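Local coordinates for envelope glycoprotein (Bourbon virus, PDB 5ZKX) that probably mediates virus entry by fusing the viral envelope with a host cell membrane, and forms a trimer in its postfusion state, at residues G239-E244 with I251-A256; V164-N169 with G271-S276. One frame throughout, in Å; residues are numbered along the deposited sequence.

Interaction 1 (G239-E244 with I251-A256); sequences GDNFFE and ICLPDA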
ATOM      1  N   GLY A 239      -6.230  18.349  -6.872  1.00 22.81           N
ATOM      2  CA  GLY A 239      -5.547  18.382  -5.593  1.00 21.50           C
ATOM      3  C   GLY A 239      -4.704  17.135  -5.439  1.00 22.74           C
ATOM      4  O   GLY A 239      -3.763  16.896  -6.203  1.00 20.61           O
ATOM      5  N   ASP A 240      -5.038  16.318  -4.444  1.00 21.16           N
ATOM      6  CA  ASP A 240      -4.355  15.055  -4.216  1.00 19.30           C
ATOM      7  C   ASP A 240      -5.149  13.865  -4.739  1.00 17.25           C
ATOM      8  O   ASP A 240      -4.810  12.721  -4.426  1.00 17.04           O
ATOM      9  CB  ASP A 240      -4.054  14.880  -2.728  1.00 22.37           C
ATOM     10  CG  ASP A 240      -5.275  15.099  -1.854  1.00 23.90           C
ATOM     11  OD1 ASP A 240      -6.362  15.379  -2.399  1.00 26.24           O
ATOM     12  OD2 ASP A 240      -5.146  14.990  -0.615  1.00 25.30           O
ATOM     13  N   ASN A 241      -6.197  14.113  -5.523  1.00 28.95           N
ATOM     14  CA  ASN A 241      -7.000  13.072  -6.151  1.00 25.38           C
ATOM     15  C   ASN A 241      -6.556  12.878  -7.594  1.00 26.05           C
ATOM     16  O   ASN A 241      -6.398  13.854  -8.335  1.00 30.35           O
ATOM     17  CB  ASN A 241      -8.487  13.430  -6.122  1.00 29.59           C
ATOM     18  CG  ASN A 241      -9.101  13.280  -4.749  1.00 29.86           C
ATOM     19  OD1 ASN A 241      -8.499  12.705  -3.846  1.00 30.31           O
ATOM     20  ND2 ASN A 241     -10.317  13.793  -4.588  1.00 27.88           N
ATOM     21  N   PHE A 242      -6.378  11.622  -7.995  1.00 18.72           N
ATOM     22  CA  PHE A 242      -5.971  11.285  -9.351  1.00 17.74           C
ATOM     23  C   PHE A 242      -6.855  10.159  -9.853  1.00 19.28           C
ATOM     24  O   PHE A 242      -7.009   9.140  -9.172  1.00 21.89           O
ATOM     25  CB  PHE A 242      -4.498  10.877  -9.401  1.00 20.77           C
ATOM     26  CG  PHE A 242      -3.569  11.925  -8.871  1.00 21.63           C
ATOM     27  CD1 PHE A 242      -3.355  12.054  -7.508  1.00 19.54           C
ATOM     28  CD2 PHE A 242      -2.919  12.789  -9.732  1.00 20.07           C
ATOM     29  CE1 PHE A 242      -2.508  13.018  -7.017  1.00 20.05           C
ATOM     30  CE2 PHE A 242      -2.067  13.748  -9.245  1.00 21.22           C
ATOM     31  CZ  PHE A 242      -1.868  13.868  -7.883  1.00 20.91           C
ATOM     32  N   PHE A 243      -7.425  10.337 -11.042  1.00 16.52           N
ATOM     33  CA  PHE A 243      -8.473   9.438 -11.498  1.00 15.33           C
ATOM     34  C   PHE A 243      -8.611   9.531 -13.007  1.00 16.70           C
ATOM     35  O   PHE A 243      -8.313  10.563 -13.612  1.00 15.76           O
ATOM     36  CB  PHE A 243      -9.813   9.764 -10.830  1.00 12.42           C
ATOM     37  CG  PHE A 243     -10.226  11.204 -10.971  1.00 13.82           C
ATOM     38  CD1 PHE A 243      -9.742  12.170 -10.102  1.00 15.17           C
ATOM     39  CD2 PHE A 243     -11.102  11.593 -11.968  1.00 16.91           C
ATOM     40  CE1 PHE A 243     -10.116  13.492 -10.233  1.00 12.09           C
ATOM     41  CE2 PHE A 243     -11.482  12.915 -12.100  1.00 15.52           C
ATOM     42  CZ  PHE A 243     -10.987  13.862 -11.232  1.00 14.05           C
ATOM     43  N   GLU A 244      -9.080   8.438 -13.596  1.00 25.05           N
ATOM     44  CA  GLU A 244      -9.399   8.375 -15.015  1.00 28.74           C
ATOM     45  C   GLU A 244     -10.816   8.901 -15.226  1.00 27.40           C
ATOM     46  O   GLU A 244     -11.779   8.317 -14.718  1.00 26.28           O
ATOM     47  CB  GLU A 244      -9.270   6.937 -15.510  1.00 26.78           C
ATOM     48  CG  GLU A 244      -9.040   6.773 -16.988  1.00 27.27           C
ATOM     49  CD  GLU A 244      -8.769   5.329 -17.354  1.00 35.30           C
ATOM     50  OE1 GLU A 244      -7.818   4.740 -16.798  1.00 33.62           O
ATOM     51  OE2 GLU A 244      -9.519   4.774 -18.185  1.00 42.78           O
ATOM     52  N   ILE A 251     -18.201  10.786 -12.774  1.00 22.53           N
ATOM     53  CA  ILE A 251     -17.531   9.766 -11.977  1.00 25.11           C
ATOM     54  C   ILE A 251     -17.617  10.169 -10.513  1.00 28.26           C
ATOM     55  O   ILE A 251     -17.591  11.356 -10.174  1.00 29.46           O
ATOM     56  CB  ILE A 251     -16.060   9.560 -12.421  1.00 29.23           C
ATOM     57  CG1 ILE A 251     -15.437   8.365 -11.694  1.00 27.34           C
ATOM     58  CG2 ILE A 251     -15.237  10.828 -12.200  1.00 24.41           C
ATOM     59  CD1 ILE A 251     -13.976   8.140 -12.017  1.00 24.64           C
ATOM     60  N   CYS A 252     -17.739   9.170  -9.641  1.00 30.13           N
ATOM     61  CA  CYS A 252     -17.787   9.382  -8.201  1.00 25.67           C
ATOM     62  C   CYS A 252     -16.624   8.651  -7.551  1.00 23.45           C
ATOM     63  O   CYS A 252     -16.475   7.436  -7.720  1.00 22.76           O
ATOM     64  CB  CYS A 252     -19.114   8.904  -7.611  1.00 24.12           C
ATOM     65  SG  CYS A 252     -20.469  10.082  -7.759  1.00 30.14           S
ATOM     66  N   LEU A 253     -15.804   9.393  -6.824  1.00 22.72           N
ATOM     67  CA  LEU A 253     -14.797   8.836  -5.934  1.00 22.71           C
ATOM     68  C   LEU A 253     -15.364   8.747  -4.525  1.00 21.65           C
ATOM     69  O   LEU A 253     -16.456   9.250  -4.250  1.00 20.86           O
ATOM     70  CB  LEU A 253     -13.542   9.707  -5.975  1.00 24.38           C
ATOM     71  CG  LEU A 253     -12.901   9.953  -7.341  1.00 20.25           C
ATOM     72  CD1 LEU A 253     -11.629  10.774  -7.188  1.00 22.99           C
ATOM     73  CD2 LEU A 253     -12.618   8.642  -8.045  1.00 21.24           C
ATOM     74  N   PRO A 254     -14.658   8.082  -3.604  1.00 20.61           N
ATOM     75  CA  PRO A 254     -15.131   8.055  -2.209  1.00 18.67           C
ATOM     76  C   PRO A 254     -15.529   9.414  -1.655  1.00 22.65           C
ATOM     77  O   PRO A 254     -16.634   9.562  -1.121  1.00 23.56           O
ATOM     78  CB  PRO A 254     -13.928   7.467  -1.466  1.00 21.31           C
ATOM     79  CG  PRO A 254     -13.321   6.540  -2.449  1.00 20.61           C
ATOM     80  CD  PRO A 254     -13.546   7.136  -3.815  1.00 21.31           C
ATOM     81  N   ASP A 255     -14.664  10.419  -1.787  1.00 25.07           N
ATOM     82  CA  ASP A 255     -14.868  11.704  -1.137  1.00 22.70           C
ATOM     83  C   ASP A 255     -15.502  12.756  -2.037  1.00 23.01           C
ATOM     84  O   ASP A 255     -15.911  13.807  -1.531  1.00 25.51           O
ATOM     85  CB  ASP A 255     -13.535  12.244  -0.605  1.00 24.51           C
ATOM     86  CG  ASP A 255     -12.473  12.327  -1.683  1.00 28.07           C
ATOM     87  OD1 ASP A 255     -12.632  11.663  -2.724  1.00 24.52           O
ATOM     88  OD2 ASP A 255     -11.480  13.059  -1.495  1.00 31.62           O
ATOM     89  N   ALA A 256     -15.600  12.511  -3.343  1.00 26.66           N
ATOM     90  CA  ALA A 256     -16.105  13.540  -4.241  1.00 24.53           C
ATOM     91  C   ALA A 256     -16.592  12.914  -5.540  1.00 22.20           C
ATOM     92  O   ALA A 256     -16.126  11.848  -5.949  1.00 21.60           O
ATOM     93  CB  ALA A 256     -15.034  14.597  -4.536  1.00 22.51           C
TER
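Asn241 to Glu244 and Ile251 to Asp255 run in nearly opposite directions, 163° apart, and the CA atoms of Phe243 and Leu253 lie 8.4 Å from each other, so side chains bridge the gap. Phe243 is central. Its CG sits between the backbone N and the carbonyl carbon (chi1 53°), which sets the ring where Leu253 and Ile251 can both touch it. Leu253 crosses it at about a right angle. The methyl CD1 of Leu253 meets CD1 of Phe243 at 3.7 Å, oblique to the ring, and CG2 of Ile251 lies 4.2 Å from CD2 of Phe243. Ile251 is fully extended, and its CD1 packs against the backbone O of Glu244 at 3.5 Å.

The two strands are not neighbours in their mixed sheet. Strand 241-245 is outermost within this chain, and four strands separate it from strand 250-252, consistent with a strongly curved sheet. Tyr258 of strand 256-260 stacks on Phe243.

At the other end Asn241 ND2 gives Asp255 OD2 a weak hydrogen bond of 3.4 Å. The amide and carboxylate planes are 69° apart. Lys413 is the stronger partner of both side chains: its NZ bonds Asn241 OD1 and forms a salt bridge with Asp255 OD2, though the place of OD2 is less sure. Asn289 of the second subunit hydrogen-bonds the backbone O of Asp240 and N of Phe242.

Interaction 2 (V164-N169 with G271-S276); sequences VIVMPN and GMWNIS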
ATOM      1  N   VAL A 164     -23.280   8.713   2.391  1.00 19.03           N
ATOM      2  CA  VAL A 164     -23.487   7.472   3.128  1.00 16.66           C
ATOM      3  C   VAL A 164     -22.342   7.257   4.108  1.00 21.67           C
ATOM      4  O   VAL A 164     -21.258   7.831   3.977  1.00 18.03           O
ATOM      5  CB  VAL A 164     -23.599   6.241   2.200  1.00 18.81           C
ATOM      6  CG1 VAL A 164     -24.877   6.294   1.378  1.00 21.08           C
ATOM      7  CG2 VAL A 164     -22.375   6.136   1.302  1.00 18.15           C
ATOM      8  N   ILE A 165     -22.599   6.409   5.099  1.00 25.27           N
ATOM      9  CA  ILE A 165     -21.564   5.886   5.978  1.00 21.04           C
ATOM     10  C   ILE A 165     -21.291   4.448   5.570  1.00 26.57           C
ATOM     11  O   ILE A 165     -22.226   3.653   5.404  1.00 27.53           O
ATOM     12  CB  ILE A 165     -21.978   5.969   7.456  1.00 25.80           C
ATOM     13  CG1 ILE A 165     -22.462   7.379   7.792  1.00 28.41           C
ATOM     14  CG2 ILE A 165     -20.809   5.577   8.353  1.00 22.64           C
ATOM     15  CD1 ILE A 165     -23.371   7.447   8.998  1.00 23.59           C
ATOM     16  N   VAL A 166     -20.016   4.116   5.392  1.00 32.29           N
ATOM     17  CA  VAL A 166     -19.600   2.781   4.985  1.00 29.19           C
ATOM     18  C   VAL A 166     -19.221   1.991   6.228  1.00 28.39           C
ATOM     19  O   VAL A 166     -18.415   2.450   7.049  1.00 24.64           O
ATOM     20  CB  VAL A 166     -18.436   2.840   3.978  1.00 31.68           C
ATOM     21  CG1 VAL A 166     -18.925   3.378   2.647  1.00 27.47           C
ATOM     22  CG2 VAL A 166     -17.311   3.714   4.504  1.00 32.53           C
ATOM     23  N   MET A 167     -19.821   0.820   6.382  1.00 30.44           N
ATOM     24  CA  MET A 167     -19.498  -0.054   7.492  1.00 30.40           C
ATOM     25  C   MET A 167     -18.279  -0.902   7.151  1.00 28.60           C
ATOM     26  O   MET A 167     -17.972  -1.121   5.977  1.00 29.11           O
ATOM     27  CB  MET A 167     -20.691  -0.946   7.824  1.00 29.95           C
ATOM     28  CG  MET A 167     -21.978  -0.189   8.115  1.00 34.07           C
ATOM     29  SD  MET A 167     -21.900   0.709   9.677  1.00 51.83           S
ATOM     30  CE  MET A 167     -22.241   2.377   9.142  1.00 32.02           C
ATOM     31  N   PRO A 168     -17.547  -1.371   8.163  1.00 18.13           N
ATOM     32  CA  PRO A 168     -16.397  -2.244   7.877  1.00 22.66           C
ATOM     33  C   PRO A 168     -16.769  -3.523   7.142  1.00 20.74           C
ATOM     34  O   PRO A 168     -15.918  -4.091   6.446  1.00 19.92           O
ATOM     35  CB  PRO A 168     -15.824  -2.529   9.272  1.00 21.03           C
ATOM     36  CG  PRO A 168     -16.211  -1.331  10.076  1.00 20.83           C
ATOM     37  CD  PRO A 168     -17.568  -0.923   9.567  1.00 17.12           C
ATOM     38  N   ASN A 169     -18.012  -3.992   7.258  1.00 30.59           N
ATOM     39  CA  ASN A 169     -18.419  -5.194   6.541  1.00 29.15           C
ATOM     40  C   ASN A 169     -18.770  -4.929   5.083  1.00 32.44           C
ATOM     41  O   ASN A 169     -19.045  -5.883   4.348  1.00 34.41           O
ATOM     42  CB  ASN A 169     -19.611  -5.856   7.238  1.00 29.34           C
ATOM     43  CG  ASN A 169     -20.837  -4.966   7.283  1.00 33.58           C
ATOM     44  OD1 ASN A 169     -20.847  -3.871   6.726  1.00 32.53           O
ATOM     45  ND2 ASN A 169     -21.884  -5.439   7.951  1.00 32.48           N
ATOM     46  N   GLY A 271     -19.741   6.902 -12.947  1.00 25.00           N
ATOM     47  CA  GLY A 271     -18.797   5.842 -12.672  1.00 18.87           C
ATOM     48  C   GLY A 271     -18.644   5.695 -11.174  1.00 20.86           C
ATOM     49  O   GLY A 271     -18.523   6.693 -10.459  1.00 22.35           O
ATOM     50  N   MET A 272     -18.660   4.464 -10.683  1.00 24.35           N
ATOM     51  CA  MET A 272     -18.674   4.199  -9.254  1.00 21.61           C
ATOM     52  C   MET A 272     -17.345   3.605  -8.815  1.00 20.57           C
ATOM     53  O   MET A 272     -16.816   2.702  -9.470  1.00 23.49           O
ATOM     54  CB  MET A 272     -19.815   3.249  -8.892  1.00 26.20           C
ATOM     55  CG  MET A 272     -20.260   3.362  -7.454  1.00 29.53           C
ATOM     56  SD  MET A 272     -21.158   4.892  -7.189  1.00 46.36           S
ATOM     57  CE  MET A 272     -19.988   5.778  -6.201  1.00 24.48           C
ATOM     58  N   TRP A 273     -16.813   4.112  -7.708  1.00 18.53           N
ATOM     59  CA  TRP A 273     -15.657   3.483  -7.092  1.00 18.11           C
ATOM     60  C   TRP A 273     -16.070   2.176  -6.430  1.00 21.50           C
ATOM     61  O   TRP A 273     -17.198   2.023  -5.953  1.00 18.00           O
ATOM     62  CB  TRP A 273     -15.024   4.415  -6.061  1.00 17.21           C
ATOM     63  CG  TRP A 273     -15.981   4.878  -5.004  1.00 16.35           C
ATOM     64  CD1 TRP A 273     -16.969   5.800  -5.146  1.00 17.79           C
ATOM     65  CD2 TRP A 273     -16.029   4.445  -3.640  1.00 16.00           C
ATOM     66  NE1 TRP A 273     -17.645   5.963  -3.960  1.00 13.95           N
ATOM     67  CE2 TRP A 273     -17.084   5.143  -3.018  1.00 15.74           C
ATOM     68  CE3 TRP A 273     -15.287   3.532  -2.885  1.00 18.41           C
ATOM     69  CZ2 TRP A 273     -17.411   4.960  -1.677  1.00 19.28           C
ATOM     70  CZ3 TRP A 273     -15.615   3.353  -1.552  1.00 18.85           C
ATOM     71  CH2 TRP A 273     -16.667   4.062  -0.963  1.00 18.72           C
ATOM     72  N   ASN A 274     -15.144   1.223  -6.408  1.00 24.22           N
ATOM     73  CA  ASN A 274     -15.408  -0.049  -5.754  1.00 24.70           C
ATOM     74  C   ASN A 274     -15.215   0.108  -4.252  1.00 23.51           C
ATOM     75  O   ASN A 274     -14.158   0.557  -3.796  1.00 23.22           O
ATOM     76  CB  ASN A 274     -14.498  -1.143  -6.309  1.00 26.90           C
ATOM     77  CG  ASN A 274     -14.974  -1.666  -7.650  1.00 34.85           C
ATOM     78  OD1 ASN A 274     -14.220  -1.687  -8.624  1.00 44.85           O
ATOM     79  ND2 ASN A 274     -16.232  -2.085  -7.709  1.00 34.72           N
ATOM     80  N   ILE A 275     -16.250  -0.247  -3.489  1.00 26.35           N
ATOM     81  CA  ILE A 275     -16.214  -0.073  -2.040  1.00 26.22           C
ATOM     82  C   ILE A 275     -15.119  -0.928  -1.415  1.00 24.36           C
ATOM     83  O   ILE A 275     -14.489  -0.520  -0.433  1.00 24.86           O
ATOM     84  CB  ILE A 275     -17.603  -0.382  -1.442  1.00 28.91           C
ATOM     85  CG1 ILE A 275     -17.548  -0.443   0.086  1.00 32.29           C
ATOM     86  CG2 ILE A 275     -18.153  -1.682  -2.006  1.00 37.79           C
ATOM     87  CD1 ILE A 275     -17.205   0.874   0.737  1.00 33.34           C
ATOM     88  N   SER A 276     -14.849  -2.103  -1.988  1.00 19.46           N
ATOM     89  CA  SER A 276     -13.873  -3.009  -1.390  1.00 21.03           C
ATOM     90  C   SER A 276     -12.468  -2.421  -1.393  1.00 20.82           C
ATOM     91  O   SER A 276     -11.636  -2.801  -0.561  1.00 21.19           O
ATOM     92  CB  SER A 276     -13.884  -4.348  -2.126  1.00 21.99           C
ATOM     93  OG  SER A 276     -13.694  -4.163  -3.518  1.00 30.67           O
TER
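Val166 meets Ile275 and Trp273 through a single methyl, CG1. This methyl lies 3.6 Å from CD1 of Ile275 and 4.3 Å from CH2 of Trp273. The CA atoms of Val166 and Ile275 are 8.3 Å apart, so the backbones stay well separated.

In Val166, CG1 is anti to the carbonyl carbon and beside the backbone N (chi1 -70°). This torsion brings it to the other segment. Ile275 has CG1 anti to the backbone N, and its chain then bends at the second torsion (chi2 65°). The bend carries CD1 to Val166, where it also comes within 4.0 Å of the Val166 CB. The two side chains slide past each other in opposite directions, with the end methyl CD1 of Ile275 lying beside CG1 of Val166.

Val166 CG1 reaches the indole of Trp273 at its edge, near the plane, at the outer corner of the six-membered ring. The indole NE1 is hydrogen-bonded to the backbone O of Leu154, which would fix the rotation of the ring. Arg153 packs against both Val166 and Trp273, and Thr172 packs against Val166.

Val166 ends the middle strand, 162-166, of a three-stranded antiparallel sheet. Ile275 and Trp273 follow the short strand 271-272, outermost within this chain in a different sheet, just ahead of helix 276-279. The contact therefore joins two sheets through parts of the chain 102 residues apart.

All the atoms that meet are aliphatic or aromatic carbon. With 94 Å² buried, the attraction between the segments is probably modest and due to van der Waals packing and the exclusion of water; the polar N-H of Trp273 is satisfied outside the two segments.

How the interactions relate
Interactions 1 and 2 have centres 14 Å apart and are in direct touch. Strands 250-252 and 271-272 are parallel neighbours in the mixed sheet, and Cys252 N probably donates a hydrogen bond to Gly271 O at 2.7 Å. Just beyond, Pro254 packs on the indole of Trp273, with Pro254 CD 3.5 Å from Trp273 CG. Leu154 serves both contacts, by a backbone hydrogen bond with Pro254 and as acceptor for Trp273. Along the chain, interaction 1 is nested inside the loop that interaction 2 closes. They differ in their place in the trimer: the segments of interaction 1 reach the second subunit, whereas those of interaction 2 touch no other chain.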